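Acinetobacter secreted protease CpaA (Acinetobacter nosocomialis M2, PDB 6O38) is a secreted zinc metalloprotease that forms a complex with its chaperone CpaB and is probably exported by the type II secretion system. Local coordinates at residues 210-215 with 237-242. Sequence-based numbering, arbitrary orientation.
Sequences LTEIAF and IIKSTA
Ile213 and Ile237 meet where strands 210-215 and 235-240 run parallel as neighbours in a StcE-type beta-sandwich domain, and their pairing illustrates how a parallel register distributes backbone donors and acceptors. Alternate residues of each strand turn N-H and C=O to the other: Ile213 on one side, Ile237 and Lys239 on the other. Ile237 N donates to Thr211 O (2.8 Å), and Ile237 O in turn receives Ile213 N at 2.7 Å with the N-H nearly straight. The pattern then shifts by two: Lys239 N donates to Ile213 O, and Lys239 O accepts from Phe215 N. That last bond is more bent, at 146°, with the donor tilted from the carbonyl plane. Beyond the end of strand 235-240 Thr241 N still reaches Phe215 O (2.8 Å), standing above the plane of that carbonyl. Glu212 bonds through its backbone with Gln192 and Leu194 of strand 183-195 and Ala214 with Leu194, while Ala214 O takes a weak hydrogen bond from Asn219 ND2.

On the face carrying Glu212, Ile237 and Lys239, a salt bridge crosses between the strands. Glu212 sends CG anti to its backbone N (chi1 -179°), and the carboxylate takes the ammonium of Lys239, whose chain is extended beyond CG, with Glu212 OE1 and Lys239 NZ 3.0 Å apart. Farther back, Leu210 CD1 packs on Ile237 CD1.

The buried face holds Ile213, Phe215, Ile238 and Ser240. Here the side chains of Phe215 and Ile238 lie side by side, the methyl CG2 of Ile238 3.8 Å from ring atom CE1 of Phe215, while Leu261 of strand 260-261 touches both residues. Ser240 closes the strand with an ST turn: its OG, anti to its own backbone N (chi1 175°), accepts Ala242 N at 3.2 Å.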
# COMPACT_ATOMS: atom_id res chain seq x y z
N LEU A 210 -3.71 4.15 20.19
CA LEU A 210 -3.11 2.91 19.70
C LEU A 210 -2.69 2.07 20.89
O LEU A 210 -1.73 2.41 21.60
CB LEU A 210 -1.91 3.20 18.79
CG LEU A 210 -1.22 1.99 18.17
CD1 LEU A 210 -2.22 1.15 17.40
CD2 LEU A 210 -0.07 2.43 17.28
N THR A 211 -3.40 0.97 21.12
CA THR A 211 -3.08 0.02 22.18
C THR A 211 -2.52 -1.25 21.55
O THR A 211 -3.08 -1.77 20.58
CB THR A 211 -4.33 -0.31 23.01
OG1 THR A 211 -4.98 0.91 23.40
CG2 THR A 211 -3.94 -1.08 24.27
N GLU A 212 -1.41 -1.74 22.11
CA GLU A 212 -0.71 -2.90 21.56
C GLU A 212 -0.65 -3.98 22.64
O GLU A 212 -0.01 -3.79 23.68
CB GLU A 212 0.69 -2.50 21.09
CG GLU A 212 1.50 -3.63 20.48
CD GLU A 212 2.78 -3.14 19.84
OE1 GLU A 212 3.87 -3.58 20.26
OE2 GLU A 212 2.70 -2.30 18.91
N ILE A 213 -1.31 -5.10 22.39
CA ILE A 213 -1.47 -6.18 23.36
C ILE A 213 -0.62 -7.36 22.90
O ILE A 213 -0.83 -7.90 21.81
CB ILE A 213 -2.94 -6.59 23.51
CG1 ILE A 213 -3.77 -5.39 23.98
CG2 ILE A 213 -3.08 -7.75 24.48
CD1 ILE A 213 -5.25 -5.55 23.76
N ALA A 214 0.34 -7.76 23.74
CA ALA A 214 1.30 -8.80 23.40
C ALA A 214 0.94 -10.12 24.08
O ALA A 214 0.61 -10.15 25.27
CB ALA A 214 2.71 -8.38 23.80
N PHE A 215 1.02 -11.20 23.31
CA PHE A 215 0.93 -12.56 23.82
C PHE A 215 2.29 -13.23 23.72
O PHE A 215 3.01 -13.03 22.73
CB PHE A 215 -0.11 -13.38 23.05
CG PHE A 215 -1.54 -13.08 23.41
CD1 PHE A 215 -2.08 -11.83 23.17
CD2 PHE A 215 -2.34 -14.05 23.98
CE1 PHE A 215 -3.40 -11.55 23.50
CE2 PHE A 215 -3.66 -13.79 24.31
CZ PHE A 215 -4.19 -12.54 24.07
N ILE A 237 -3.87 -3.29 18.42
CA ILE A 237 -3.05 -4.30 17.76
C ILE A 237 -2.83 -5.44 18.74
O ILE A 237 -2.46 -5.21 19.90
CB ILE A 237 -1.71 -3.72 17.28
CG1 ILE A 237 -1.95 -2.64 16.22
CG2 ILE A 237 -0.82 -4.82 16.73
CD1 ILE A 237 -0.69 -1.93 15.78
N ILE A 238 -3.07 -6.66 18.29
CA ILE A 238 -2.88 -7.86 19.09
C ILE A 238 -1.79 -8.70 18.44
O ILE A 238 -1.92 -9.10 17.28
CB ILE A 238 -4.19 -8.67 19.23
CG1 ILE A 238 -5.28 -7.79 19.85
CG2 ILE A 238 -3.96 -9.91 20.08
CD1 ILE A 238 -6.60 -8.50 20.04
N LYS A 239 -0.72 -8.95 19.18
CA LYS A 239 0.44 -9.69 18.69
C LYS A 239 0.69 -10.90 19.57
O LYS A 239 0.38 -10.90 20.76
CB LYS A 239 1.70 -8.82 18.69
CG LYS A 239 1.69 -7.62 17.76
CD LYS A 239 2.93 -6.77 18.01
CE LYS A 239 2.92 -5.49 17.21
NZ LYS A 239 4.16 -4.69 17.45
N SER A 240 1.26 -11.94 18.96
CA SER A 240 1.59 -13.15 19.70
C SER A 240 2.95 -13.67 19.28
O SER A 240 3.27 -13.73 18.09
CB SER A 240 0.54 -14.25 19.48
OG SER A 240 0.93 -15.45 20.12
N THR A 241 3.75 -14.06 20.27
CA THR A 241 4.92 -14.90 20.08
C THR A 241 4.80 -16.19 20.87
O THR A 241 5.77 -16.96 20.94
CB THR A 241 6.20 -14.15 20.47
OG1 THR A 241 6.15 -13.81 21.86
CG2 THR A 241 6.36 -12.88 19.64
N ALA A 242 3.63 -16.46 21.45
CA ALA A 242 3.42 -17.63 22.28
C ALA A 242 3.38 -18.90 21.43
O ALA A 242 3.07 -18.88 20.23
CB ALA A 242 2.12 -17.49 23.07